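Local coordinates for protein trimethylamine-N-oxide reductase (PDB 7L5I) that probably reduces S- or N-oxides such as trimethylamine N-oxide at a molybdenum centre carried by two pterin guanine dinucleotide cofactors, at residues Lys34-Ala39 and Lys528-Pro533; Gly52-Ser57 and Val72-Leu77; Gly358-Trp363 and His649-Glu654; Met641-Cys646 and Ser778-Gly783; Tyr666-Val671 and Val791-Phe796. One frame throughout, in Å; residues are numbered along the deposited sequence.

Contact 1 (Lys34-Ala39 and Lys528-Pro533); sequences KTVVTA and KQVVPP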
# COMPACT_ATOMS: atom_id res chain seq x y z
N LYS A 34 -8.93 33.59 -6.83
CA LYS A 34 -10.04 32.69 -6.51
C LYS A 34 -9.59 31.28 -6.17
O LYS A 34 -10.40 30.35 -6.19
CB LYS A 34 -11.02 32.63 -7.68
CG LYS A 34 -11.74 33.93 -7.99
CD LYS A 34 -12.65 33.75 -9.20
CE LYS A 34 -12.03 34.31 -10.46
NZ LYS A 34 -13.07 34.66 -11.47
N THR A 35 -8.30 31.10 -5.90
CA THR A 35 -7.70 29.80 -5.66
C THR A 35 -7.55 29.59 -4.16
O THR A 35 -7.08 30.48 -3.45
CB THR A 35 -6.36 29.68 -6.37
OG1 THR A 35 -6.55 29.73 -7.80
CG2 THR A 35 -5.65 28.38 -6.01
N VAL A 36 -7.99 28.43 -3.69
CA VAL A 36 -7.71 27.96 -2.34
C VAL A 36 -6.68 26.85 -2.46
O VAL A 36 -6.81 25.96 -3.31
CB VAL A 36 -8.99 27.45 -1.65
CG1 VAL A 36 -8.69 26.98 -0.22
CG2 VAL A 36 -10.05 28.53 -1.66
N VAL A 37 -5.67 26.88 -1.59
CA VAL A 37 -4.65 25.85 -1.59
C VAL A 37 -4.99 24.81 -0.53
O VAL A 37 -5.28 25.15 0.63
CB VAL A 37 -3.24 26.43 -1.36
CG1 VAL A 37 -2.25 25.29 -1.16
CG2 VAL A 37 -2.84 27.32 -2.53
N THR A 38 -4.98 23.55 -0.93
CA THR A 38 -5.19 22.45 -0.00
C THR A 38 -4.26 21.32 -0.44
O THR A 38 -3.23 21.56 -1.09
CB THR A 38 -6.67 22.10 0.09
OG1 THR A 38 -6.86 21.06 1.07
CG2 THR A 38 -7.25 21.68 -1.26
N ALA A 39 -4.56 20.09 -0.03
CA ALA A 39 -3.62 19.02 -0.32
C ALA A 39 -4.31 17.67 -0.26
O ALA A 39 -5.40 17.52 0.30
CB ALA A 39 -2.44 19.01 0.66
N LYS A 528 -6.70 24.18 3.45
CA LYS A 528 -7.75 25.12 3.80
C LYS A 528 -9.09 24.66 3.23
O LYS A 528 -9.15 24.15 2.11
CB LYS A 528 -7.40 26.51 3.29
CG LYS A 528 -8.40 27.59 3.67
CD LYS A 528 -7.89 28.98 3.31
CE LYS A 528 -8.96 30.03 3.49
NZ LYS A 528 -9.41 30.16 4.90
N GLN A 529 -10.15 24.81 4.01
CA GLN A 529 -11.48 24.42 3.55
C GLN A 529 -11.84 25.15 2.28
O GLN A 529 -11.68 26.37 2.19
CB GLN A 529 -12.51 24.71 4.63
CG GLN A 529 -13.94 24.40 4.26
CD GLN A 529 -14.89 24.79 5.39
OE1 GLN A 529 -14.69 25.81 6.02
NE2 GLN A 529 -15.90 23.99 5.64
N VAL A 530 -12.34 24.41 1.29
CA VAL A 530 -12.70 24.98 0.01
C VAL A 530 -14.18 25.33 -0.03
O VAL A 530 -14.57 26.41 -0.50
CB VAL A 530 -12.36 23.99 -1.12
CG1 VAL A 530 -12.70 24.63 -2.44
CG2 VAL A 530 -10.90 23.57 -1.07
N VAL A 531 -15.02 24.40 0.42
CA VAL A 531 -16.47 24.56 0.45
C VAL A 531 -17.00 24.00 1.76
O VAL A 531 -16.33 23.19 2.42
CB VAL A 531 -17.16 23.85 -0.73
CG1 VAL A 531 -16.67 24.37 -2.08
CG2 VAL A 531 -16.90 22.35 -0.62
N PRO A 532 -18.22 24.36 2.12
CA PRO A 532 -18.85 23.75 3.32
C PRO A 532 -19.14 22.27 3.10
O PRO A 532 -19.24 21.81 1.95
CB PRO A 532 -20.15 24.55 3.50
CG PRO A 532 -20.10 25.67 2.51
CD PRO A 532 -19.10 25.33 1.45
N PRO A 533 -19.34 21.50 4.17
CA PRO A 533 -19.79 20.11 4.01
C PRO A 533 -20.99 19.98 3.09
O PRO A 533 -21.97 20.74 3.19
CB PRO A 533 -20.13 19.69 5.44
CG PRO A 533 -19.19 20.48 6.26
CD PRO A 533 -19.13 21.84 5.59
O HOH W 1 -9.22 21.47 1.89
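Val36 and Thr38 point from strand 35-40, an outermost strand of the small N-terminal three-stranded antiparallel sheet, onto the chain leaving strand 523-527, where Lys528 and Val530 receive them. The largest share of the contact falls to Val36. Its CG1, held anti to the backbone N (chi1 -179°), lies 3.8 Å from Lys528 CB and stays close to CG and CD, so the branched side chain crosses the aliphatic part of the lysine at about a right angle. The same methyl is 4.2 Å from Val530 CG2. That CG2 also meets Thr38 CG2, at 4.1 Å, and Val530 packs in addition on Val49 and Val54 of the other two strands of the sheet. The backbones are joined by one fairly straight bond, Lys528 N to Val37 O at 3.3 Å, which uses a lone pair in the carbonyl plane. Val37 itself turns its side chain away from the loop, and its N is taken by Asn595. The contact thus ties the N-terminal sheet to a loop almost 500 residues further on. Beside the methyls a water bridges the two chains, 2.5 Å from Thr38 OG1 and donating to Lys528 O at 2.7 Å.

Contact 2 (Gly52-Ser57 and Val72-Leu77); sequences GKVVKS and VVADQL
Strand 53-57 and helix 73-77 run roughly antiparallel, with 144° between their directions and axes 8.0 Å apart at closest approach, and the CA atoms of Val54 and Ala74 are 5.5 Å from each other. Val54 has the most surface buried here and fits its two methyls against different helix residues. CG1 lies 4.1 Å from Val73 CG1 and also touches Ala74 CB. CG2 presses on Leu77 CD1 at 3.5 Å, tighter than usual for two carbons, the two side chains crossing at about a right angle. Val73 and Leu77 are one helical turn apart, so Val54 sits against that turn, with Ala74 beside it. At the start of the helix Ser57 supplies the polar contact. With chi1 at 65° its OG lies between its own backbone N and carbonyl carbon, and it accepts from Val73 N at 3.3 Å in a nearly straight bond (168°). A water bridges the next amide, donating to Ser57 OG and accepting from Ala74 N at 3.0 Å. Ser57 OG is also hydrogen-bonded to Gln70 O, just before the helix. Between Val54 and Ser57 the strand carries a classic beta bulge, Val55 and Lys56 both facing Val48. The chemistry implies a division of labour: methyls fasten the sheet to the helix flank, while one serine hydroxyl and a water satisfy amides of the first turn, which have no earlier helical carbonyls to bond.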
# COMPACT_ATOMS: atom_id res chain seq x y z
N GLY A 52 -18.82 29.95 -5.20
CA GLY A 52 -19.02 28.85 -4.27
C GLY A 52 -18.99 27.46 -4.87
O GLY A 52 -19.27 26.50 -4.15
N LYS A 53 -18.65 27.30 -6.15
CA LYS A 53 -18.53 25.98 -6.77
C LYS A 53 -17.10 25.76 -7.23
O LYS A 53 -16.48 26.67 -7.79
CB LYS A 53 -19.50 25.81 -7.95
CG LYS A 53 -19.53 24.39 -8.54
CD LYS A 53 -20.88 23.99 -9.15
CE LYS A 53 -21.01 22.46 -9.31
NZ LYS A 53 -22.13 21.84 -8.51
N VAL A 54 -16.57 24.55 -6.97
CA VAL A 54 -15.26 24.19 -7.48
C VAL A 54 -15.33 23.96 -8.97
O VAL A 54 -16.16 23.15 -9.45
CB VAL A 54 -14.73 22.92 -6.76
CG1 VAL A 54 -13.43 22.42 -7.43
CG2 VAL A 54 -14.48 23.25 -5.31
N VAL A 55 -14.47 24.65 -9.71
CA VAL A 55 -14.43 24.55 -11.17
C VAL A 55 -13.10 24.06 -11.72
O VAL A 55 -13.05 23.68 -12.88
CB VAL A 55 -14.82 25.89 -11.84
CG1 VAL A 55 -16.31 26.18 -11.58
CG2 VAL A 55 -13.95 27.03 -11.35
N LYS A 56 -12.03 24.05 -10.93
CA LYS A 56 -10.75 23.56 -11.45
C LYS A 56 -9.88 23.16 -10.27
O LYS A 56 -9.90 23.82 -9.23
CB LYS A 56 -10.02 24.61 -12.30
CG LYS A 56 -8.85 24.06 -13.15
CD LYS A 56 -9.38 23.35 -14.39
CE LYS A 56 -8.29 22.67 -15.22
NZ LYS A 56 -7.58 21.59 -14.46
N SER A 57 -9.10 22.10 -10.46
CA SER A 57 -8.06 21.76 -9.50
C SER A 57 -6.84 21.28 -10.25
O SER A 57 -6.92 20.71 -11.35
CB SER A 57 -8.56 20.71 -8.49
OG SER A 57 -8.85 19.47 -9.08
N VAL A 72 -9.39 16.25 -10.10
CA VAL A 72 -10.79 15.84 -9.97
C VAL A 72 -11.42 16.16 -8.62
O VAL A 72 -12.31 15.45 -8.15
CB VAL A 72 -10.93 14.32 -10.29
CG1 VAL A 72 -10.66 14.06 -11.78
CG2 VAL A 72 -10.00 13.46 -9.44
N VAL A 73 -11.05 17.31 -8.04
CA VAL A 73 -11.64 17.73 -6.77
C VAL A 73 -13.16 17.92 -6.93
O VAL A 73 -13.95 17.49 -6.08
CB VAL A 73 -10.97 19.01 -6.24
CG1 VAL A 73 -11.74 19.59 -5.05
CG2 VAL A 73 -9.55 18.72 -5.80
N ALA A 74 -13.58 18.59 -8.01
CA ALA A 74 -15.01 18.77 -8.24
C ALA A 74 -15.75 17.43 -8.30
O ALA A 74 -16.80 17.27 -7.69
CB ALA A 74 -15.25 19.56 -9.53
N ASP A 75 -15.20 16.45 -9.04
CA ASP A 75 -15.83 15.13 -9.09
C ASP A 75 -15.92 14.50 -7.71
O ASP A 75 -16.90 13.83 -7.40
CB ASP A 75 -15.06 14.17 -9.99
CG ASP A 75 -15.18 14.48 -11.48
OD1 ASP A 75 -15.84 15.46 -11.86
OD2 ASP A 75 -14.58 13.71 -12.25
N GLN A 76 -14.90 14.69 -6.88
CA GLN A 76 -14.95 14.12 -5.54
C GLN A 76 -16.04 14.78 -4.71
O GLN A 76 -16.67 14.12 -3.87
CB GLN A 76 -13.61 14.31 -4.83
CG GLN A 76 -12.48 13.44 -5.39
CD GLN A 76 -11.18 13.70 -4.65
OE1 GLN A 76 -10.35 14.50 -5.06
NE2 GLN A 76 -11.02 13.02 -3.52
N LEU A 77 -16.21 16.10 -4.87
CA LEU A 77 -17.17 16.84 -4.07
C LEU A 77 -18.61 16.56 -4.47
O LEU A 77 -19.50 16.50 -3.61
CB LEU A 77 -16.90 18.33 -4.21
CG LEU A 77 -15.76 18.90 -3.37
CD1 LEU A 77 -15.48 20.31 -3.76
CD2 LEU A 77 -16.14 18.79 -1.91
O HOH W 2 -11.73 19.80 -10.06

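Contact 3 (Gly358-Trp363 and His649-Glu654); sequences GEQTHW and HPSWME
A bend at chi2 (-54°) turns the Gln360 amide toward the loop 649-654, while Trp363, with CG anti to the backbone N (chi1 -164°), lays its indole beneath Pro650. Gln360 OE1 accepts from Ser651 N at 3.0 Å, the donor somewhat tilted from the amide plane. A water also donates to OE1, at 2.7 Å, and links it to His649 O and Ser651 OG. OE1 therefore has two donors, and Ser651 OG is further bonded to Lys647. The methyl CE of Met653 comes across the glutamine at about a right angle and touches Gln360 CG at 3.5 Å. On Trp363 the contact is CH-pi: Pro650 CG stands 3.7 Å from the centroid of the five-membered ring, only 9° off its normal, and the His649 backbone continues over the same face toward the six-membered ring. His649 ND1 donates to Pro650 O at 2.7 Å, which ties the histidine ring to the loop's own backbone. The loop thus lies against the N-terminal part of helix 359-372, Pro650 also touching Met364 and Thr367. Trp363 NE1 bonds to Glu632 O, its ring also packs on Ile182 and Val186 of helix 179-187, and Gln360 rests on Val272 of helix 271-284.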
# COMPACT_ATOMS: atom_id res chain seq x y z
N GLY A 358 6.89 -14.35 0.52
CA GLY A 358 7.36 -13.01 0.22
C GLY A 358 8.57 -12.55 1.03
O GLY A 358 9.34 -11.71 0.56
N GLU A 359 8.74 -13.10 2.24
CA GLU A 359 9.89 -12.77 3.07
C GLU A 359 11.20 -13.03 2.35
O GLU A 359 12.23 -12.40 2.64
CB GLU A 359 9.88 -13.61 4.34
CG GLU A 359 8.70 -13.40 5.27
CD GLU A 359 7.52 -14.31 4.97
OE1 GLU A 359 7.47 -14.95 3.89
OE2 GLU A 359 6.61 -14.39 5.84
N GLN A 360 11.21 -14.02 1.46
CA GLN A 360 12.44 -14.44 0.84
C GLN A 360 12.99 -13.42 -0.14
O GLN A 360 14.20 -13.40 -0.40
CB GLN A 360 12.22 -15.77 0.11
CG GLN A 360 11.72 -16.90 0.95
CD GLN A 360 12.58 -17.16 2.17
OE1 GLN A 360 13.77 -17.40 2.06
NE2 GLN A 360 11.97 -17.07 3.34
N THR A 361 12.13 -12.59 -0.74
CA THR A 361 12.56 -11.75 -1.85
C THR A 361 13.50 -10.63 -1.40
O THR A 361 14.60 -10.47 -1.94
CB THR A 361 11.34 -11.21 -2.61
OG1 THR A 361 10.54 -10.41 -1.72
CG2 THR A 361 10.50 -12.32 -3.13
N HIS A 362 13.12 -9.85 -0.38
CA HIS A 362 14.03 -8.80 0.04
C HIS A 362 15.17 -9.33 0.89
O HIS A 362 16.24 -8.71 0.91
CB HIS A 362 13.24 -7.70 0.75
CG HIS A 362 12.32 -6.99 -0.18
ND1 HIS A 362 10.97 -7.26 -0.25
CD2 HIS A 362 12.59 -6.12 -1.19
CE1 HIS A 362 10.43 -6.52 -1.21
NE2 HIS A 362 11.39 -5.82 -1.79
N TRP A 363 14.99 -10.47 1.54
CA TRP A 363 16.11 -11.12 2.21
C TRP A 363 17.18 -11.47 1.19
O TRP A 363 18.37 -11.18 1.39
CB TRP A 363 15.62 -12.37 2.93
CG TRP A 363 16.55 -12.94 3.95
CD1 TRP A 363 17.78 -12.49 4.28
CD2 TRP A 363 16.29 -14.06 4.77
NE1 TRP A 363 18.32 -13.27 5.28
CE2 TRP A 363 17.41 -14.24 5.61
CE3 TRP A 363 15.20 -14.93 4.90
CZ2 TRP A 363 17.49 -15.26 6.55
CZ3 TRP A 363 15.27 -15.94 5.85
CH2 TRP A 363 16.40 -16.09 6.67
N HIS A 649 18.18 -19.19 6.00
CA HIS A 649 18.79 -18.32 5.00
C HIS A 649 17.80 -18.21 3.85
O HIS A 649 16.87 -19.02 3.75
CB HIS A 649 20.13 -18.86 4.49
CG HIS A 649 20.05 -20.22 3.89
ND1 HIS A 649 19.51 -20.45 2.64
CD2 HIS A 649 20.46 -21.43 4.35
CE1 HIS A 649 19.58 -21.75 2.36
NE2 HIS A 649 20.16 -22.36 3.39
N PRO A 650 17.96 -17.21 2.98
CA PRO A 650 17.03 -17.10 1.85
C PRO A 650 17.07 -18.36 1.01
O PRO A 650 18.13 -18.95 0.82
CB PRO A 650 17.55 -15.90 1.05
CG PRO A 650 18.53 -15.25 1.89
CD PRO A 650 19.01 -16.19 2.95
N SER A 651 15.90 -18.78 0.52
CA SER A 651 15.82 -19.99 -0.29
C SER A 651 14.61 -19.92 -1.22
O SER A 651 13.68 -19.15 -1.01
CB SER A 651 15.76 -21.25 0.59
OG SER A 651 14.47 -21.45 1.17
N TRP A 652 14.65 -20.78 -2.25
CA TRP A 652 13.56 -20.92 -3.20
C TRP A 652 12.62 -22.02 -2.75
O TRP A 652 13.02 -23.19 -2.65
CB TRP A 652 14.09 -21.23 -4.58
CG TRP A 652 13.03 -21.63 -5.58
CD1 TRP A 652 12.99 -22.77 -6.31
CD2 TRP A 652 11.86 -20.88 -5.96
NE1 TRP A 652 11.89 -22.79 -7.14
CE2 TRP A 652 11.18 -21.64 -6.94
CE3 TRP A 652 11.33 -19.65 -5.57
CZ2 TRP A 652 10.01 -21.20 -7.55
CZ3 TRP A 652 10.17 -19.21 -6.18
CH2 TRP A 652 9.52 -19.99 -7.15
N MET A 653 11.37 -21.65 -2.51
CA MET A 653 10.30 -22.57 -2.18
C MET A 653 9.17 -22.32 -3.17
O MET A 653 8.73 -21.17 -3.33
CB MET A 653 9.83 -22.37 -0.73
CG MET A 653 10.92 -22.67 0.30
SD MET A 653 10.57 -22.01 1.94
CE MET A 653 10.91 -20.26 1.62
N GLU A 654 8.71 -23.37 -3.85
CA GLU A 654 7.67 -23.16 -4.84
C GLU A 654 6.36 -22.80 -4.16
O GLU A 654 5.96 -23.46 -3.18
CB GLU A 654 7.47 -24.41 -5.69
CG GLU A 654 8.52 -24.60 -6.75
CD GLU A 654 8.16 -25.75 -7.69
OE1 GLU A 654 7.17 -26.47 -7.41
OE2 GLU A 654 8.88 -25.92 -8.70
O HOH W 3 14.29 -19.65 3.38

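Contact 4 (Met641-Cys646 and Ser778-Gly783); sequences MNYNDC and SKLAQG
Lys779 NZ donates to Asn644 OD1 at 2.8 Å, tilted from the amide plane, and so joins the type I beta turn Tyr643-Cys646 to the loop before strand 790-795. The same turn binds the lysine's backbone: Asp645 OD1 accepts from Lys779 N at 3.1 Å in an almost straight bond (175°), met from above the carboxylate plane. Asp645 OD2 forms a salt bridge with Arg356, and the ammonium lies nearby without a salt bridge, so the carboxylate probably stays charged. Between these polar ends the lysine chain passes over Tyr643. Lys779 CB stands 3.5 Å above the centre of the Tyr643 ring, only 3° off its normal, as a CH-pi contact, while Met641 CB covers the opposite face. The phenol is fixed further by Gly446 and Gln443, which bond to its OH. Loop 778-783 begins with an ST turn, in which Ser778 OG, also bonded to Glu359, accepts from Leu780 N at 3.0 Å. Leu780 then reaches between the sulfurs of the other segment. With CG anti to the backbone N (chi1 -175°), its CD1 lies 3.7 Å from Met641 SD, and CD2 is 3.9 Å from Cys646 SG.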
# COMPACT_ATOMS: atom_id res chain seq x y z
N MET A 641 13.14 -21.11 14.78
CA MET A 641 11.69 -21.17 14.74
C MET A 641 11.20 -22.43 14.06
O MET A 641 10.06 -22.85 14.31
CB MET A 641 11.13 -19.95 14.00
CG MET A 641 11.36 -18.67 14.74
SD MET A 641 10.79 -17.28 13.74
CE MET A 641 11.34 -15.93 14.76
N ASN A 642 12.02 -23.01 13.20
CA ASN A 642 11.75 -24.31 12.58
C ASN A 642 10.47 -24.28 11.75
O ASN A 642 9.64 -25.18 11.82
CB ASN A 642 11.69 -25.40 13.64
CG ASN A 642 11.72 -26.78 13.04
OD1 ASN A 642 10.93 -27.65 13.40
ND2 ASN A 642 12.63 -26.98 12.09
N TYR A 643 10.33 -23.24 10.94
CA TYR A 643 9.18 -23.11 10.07
C TYR A 643 9.45 -23.77 8.73
O TYR A 643 10.52 -23.58 8.13
CB TYR A 643 8.83 -21.64 9.84
CG TYR A 643 8.26 -20.91 11.02
CD1 TYR A 643 7.52 -21.55 12.00
CD2 TYR A 643 8.43 -19.54 11.14
CE1 TYR A 643 6.99 -20.86 13.06
CE2 TYR A 643 7.92 -18.84 12.19
CZ TYR A 643 7.19 -19.50 13.15
OH TYR A 643 6.67 -18.77 14.19
N ASN A 644 8.46 -24.51 8.23
CA ASN A 644 8.61 -25.19 6.95
C ASN A 644 8.65 -24.21 5.78
O ASN A 644 9.22 -24.54 4.73
CB ASN A 644 7.45 -26.17 6.76
CG ASN A 644 6.09 -25.47 6.71
OD1 ASN A 644 5.89 -24.42 7.32
ND2 ASN A 644 5.16 -26.07 5.99
N ASP A 645 8.07 -23.02 5.93
CA ASP A 645 8.00 -22.08 4.81
C ASP A 645 8.87 -20.84 5.03
O ASP A 645 8.70 -19.84 4.33
CB ASP A 645 6.55 -21.69 4.50
CG ASP A 645 5.74 -21.27 5.74
OD1 ASP A 645 6.33 -21.03 6.81
OD2 ASP A 645 4.49 -21.18 5.62
N CYS A 646 9.84 -20.91 5.94
CA CYS A 646 10.86 -19.87 6.05
C CYS A 646 12.07 -20.47 6.76
O CYS A 646 12.01 -20.73 7.96
CB CYS A 646 10.33 -18.66 6.82
SG CYS A 646 11.43 -17.22 6.76
N SER A 778 3.95 -16.79 4.98
CA SER A 778 4.61 -17.89 5.67
C SER A 778 4.30 -17.69 7.14
O SER A 778 3.70 -16.69 7.54
CB SER A 778 6.12 -17.93 5.42
OG SER A 778 6.81 -17.04 6.29
N LYS A 779 4.75 -18.64 7.97
CA LYS A 779 4.55 -18.49 9.40
C LYS A 779 5.40 -17.38 9.99
O LYS A 779 5.11 -16.93 11.09
CB LYS A 779 4.84 -19.80 10.12
CG LYS A 779 3.89 -20.89 9.67
CD LYS A 779 4.23 -22.21 10.35
CE LYS A 779 3.21 -23.25 9.98
NZ LYS A 779 3.51 -23.80 8.64
N LEU A 780 6.43 -16.90 9.28
CA LEU A 780 7.25 -15.84 9.83
C LEU A 780 6.45 -14.55 9.94
O LEU A 780 6.30 -13.98 11.03
CB LEU A 780 8.50 -15.62 8.98
CG LEU A 780 9.41 -14.58 9.64
CD1 LEU A 780 10.15 -15.21 10.80
CD2 LEU A 780 10.37 -13.99 8.67
N ALA A 781 5.92 -14.06 8.82
CA ALA A 781 5.27 -12.76 8.80
C ALA A 781 3.76 -12.80 8.68
O ALA A 781 3.10 -11.80 8.99
CB ALA A 781 5.82 -11.92 7.64
N GLN A 782 3.20 -13.88 8.15
CA GLN A 782 1.78 -13.96 7.84
C GLN A 782 1.29 -12.73 7.07
O GLN A 782 0.21 -12.19 7.35
CB GLN A 782 0.98 -14.15 9.12
CG GLN A 782 1.32 -15.41 9.88
CD GLN A 782 0.67 -16.66 9.28
OE1 GLN A 782 0.06 -16.61 8.22
NE2 GLN A 782 0.82 -17.80 9.95
N GLY A 783 2.08 -12.31 6.06
CA GLY A 783 1.67 -11.21 5.20
C GLY A 783 0.63 -11.64 4.19
O GLY A 783 0.33 -12.81 4.04

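Contact 5 (Tyr666-Val671 and Val791-Phe796); sequences YPLALV and VQIEKF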
# COMPACT_ATOMS: atom_id res chain seq x y z
N TYR A 666 -6.35 -23.83 -15.19
CA TYR A 666 -5.93 -22.45 -14.95
C TYR A 666 -4.53 -22.25 -15.51
O TYR A 666 -3.54 -22.37 -14.79
CB TYR A 666 -5.96 -22.13 -13.45
CG TYR A 666 -7.32 -22.33 -12.85
CD1 TYR A 666 -8.36 -21.47 -13.18
CD2 TYR A 666 -7.57 -23.37 -11.98
CE1 TYR A 666 -9.61 -21.65 -12.65
CE2 TYR A 666 -8.83 -23.55 -11.44
CZ TYR A 666 -9.84 -22.68 -11.78
OH TYR A 666 -11.10 -22.83 -11.25
N PRO A 667 -4.41 -21.97 -16.81
CA PRO A 667 -3.10 -22.00 -17.47
C PRO A 667 -2.30 -20.70 -17.46
O PRO A 667 -1.17 -20.70 -17.96
CB PRO A 667 -3.48 -22.36 -18.92
CG PRO A 667 -4.82 -21.76 -19.10
CD PRO A 667 -5.53 -21.88 -17.77
N LEU A 668 -2.83 -19.62 -16.89
CA LEU A 668 -2.15 -18.34 -16.88
C LEU A 668 -1.88 -17.91 -15.44
O LEU A 668 -2.62 -18.28 -14.52
CB LEU A 668 -2.99 -17.25 -17.54
CG LEU A 668 -3.32 -17.53 -19.02
CD1 LEU A 668 -4.46 -16.65 -19.46
CD2 LEU A 668 -2.08 -17.29 -19.87
N ALA A 669 -0.80 -17.15 -15.26
CA ALA A 669 -0.50 -16.55 -13.96
C ALA A 669 -1.02 -15.12 -13.91
O ALA A 669 -1.15 -14.45 -14.94
CB ALA A 669 1.02 -16.57 -13.70
N LEU A 670 -1.29 -14.64 -12.70
CA LEU A 670 -1.83 -13.31 -12.47
C LEU A 670 -0.91 -12.47 -11.60
O LEU A 670 -0.32 -12.98 -10.64
CB LEU A 670 -3.20 -13.38 -11.78
CG LEU A 670 -3.89 -12.06 -11.41
CD1 LEU A 670 -4.31 -11.31 -12.63
CD2 LEU A 670 -5.07 -12.32 -10.44
N VAL A 671 -0.78 -11.20 -11.93
CA VAL A 671 -0.15 -10.21 -11.05
C VAL A 671 -1.10 -9.03 -10.92
O VAL A 671 -1.88 -8.74 -11.83
CB VAL A 671 1.25 -9.81 -11.59
CG1 VAL A 671 1.13 -9.14 -12.93
CG2 VAL A 671 2.01 -8.92 -10.63
N VAL A 791 -5.05 -18.42 -13.13
CA VAL A 791 -6.37 -18.06 -13.66
C VAL A 791 -6.55 -18.65 -15.05
O VAL A 791 -5.60 -19.06 -15.71
CB VAL A 791 -6.59 -16.54 -13.75
CG1 VAL A 791 -6.41 -15.85 -12.37
CG2 VAL A 791 -5.66 -15.90 -14.78
N GLN A 792 -7.80 -18.61 -15.52
CA GLN A 792 -8.16 -18.84 -16.92
C GLN A 792 -8.87 -17.60 -17.43
O GLN A 792 -9.49 -16.86 -16.65
CB GLN A 792 -9.05 -20.07 -17.05
CG GLN A 792 -9.53 -20.36 -18.48
CD GLN A 792 -8.39 -20.65 -19.44
OE1 GLN A 792 -7.64 -19.77 -19.82
NE2 GLN A 792 -8.29 -21.92 -19.86
N ILE A 793 -8.77 -17.36 -18.73
CA ILE A 793 -9.47 -16.27 -19.39
C ILE A 793 -10.21 -16.83 -20.60
O ILE A 793 -9.72 -17.74 -21.29
CB ILE A 793 -8.52 -15.15 -19.82
CG1 ILE A 793 -7.81 -14.58 -18.58
CG2 ILE A 793 -9.24 -14.04 -20.54
CD1 ILE A 793 -7.14 -13.27 -18.85
N GLU A 794 -11.41 -16.30 -20.84
CA GLU A 794 -12.19 -16.59 -22.03
C GLU A 794 -12.90 -15.32 -22.50
O GLU A 794 -13.18 -14.41 -21.71
CB GLU A 794 -13.22 -17.68 -21.75
CG GLU A 794 -14.29 -17.19 -20.79
CD GLU A 794 -15.16 -18.28 -20.24
OE1 GLU A 794 -14.77 -19.46 -20.36
OE2 GLU A 794 -16.24 -17.96 -19.69
N LYS A 795 -13.18 -15.26 -23.79
CA LYS A 795 -13.95 -14.15 -24.32
C LYS A 795 -15.37 -14.19 -23.77
O LYS A 795 -15.98 -15.25 -23.67
CB LYS A 795 -13.97 -14.20 -25.85
CG LYS A 795 -14.60 -13.00 -26.49
CD LYS A 795 -14.76 -13.18 -28.01
CE LYS A 795 -15.36 -11.92 -28.63
NZ LYS A 795 -15.65 -12.10 -30.08
N PHE A 796 -15.87 -13.01 -23.37
CA PHE A 796 -17.25 -12.91 -22.91
C PHE A 796 -18.15 -12.73 -24.12
O PHE A 796 -17.91 -11.86 -24.96
CB PHE A 796 -17.41 -11.72 -21.95
CG PHE A 796 -18.82 -11.53 -21.46
CD1 PHE A 796 -19.29 -12.20 -20.35
CD2 PHE A 796 -19.69 -10.67 -22.13
CE1 PHE A 796 -20.60 -12.03 -19.91
CE2 PHE A 796 -21.00 -10.50 -21.69
CZ PHE A 796 -21.45 -11.18 -20.58
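In the mixed sheet of the dinucleotide-binding domain, the antiparallel pair Leu668 with Val791 belongs to the pairing of strands 668-671 and 790-795, which goes on with Leu670 and Cys789. It is a hydrogen-bonded pair: Val791 N donates to Leu668 O at 2.8 Å, and Leu668 N to Val791 O at 3.1 Å. The short strand segments cross at 102°, and beyond Val791 strand 790-795 leads away from its partner. Val791 has the most buried surface, its CG2 against Leu668 CB and its CG1 4.1 Å from Leu670 CB. Leu668 CD1 reaches on to Ile793 CG1 at 4.0 Å, the two chains crossing at about a right angle. Before the bridge, the edge of the Tyr666 ring meets the backbone at Gln792 N, 3.7 Å from CD1. A bend at chi2 (62°) turns the Gln792 amide alongside Pro667 CD, 3.5 Å from NE2. The amide oxygen OE1 accepts from Ile793 N and from Arg710. Strand 741-744 pairs with strand 668-671 and strand 717-721 with 790-795; Val671, at the end of its strand, touches a bound guanine dinucleotide cofactor.

In the fold
Contacts 1 and 2 share the N-terminal sheet and touch, Val530 CG1 lying 3.6 Å from Val54 CG2: one joins its edge to a distant loop, the other packs a helix on it. Contact 1 is only partly buried; the other four are buried. Contacts 3 and 4 form a second cluster, with centres about 11 Å apart, where Glu359 OE2 probably hydrogen-bonds Ser778 OG and Ala781 N. There side-chain amides and a carboxylate grip backbone or ammonium groups beside aromatic faces, whereas contacts 1 and 2 rest mainly on valine methyls with one direct hydrogen bond each. Waters bridge contacts 1, 2 and 3. Contact 5, touching none of the others, is the one strand-to-strand pairing.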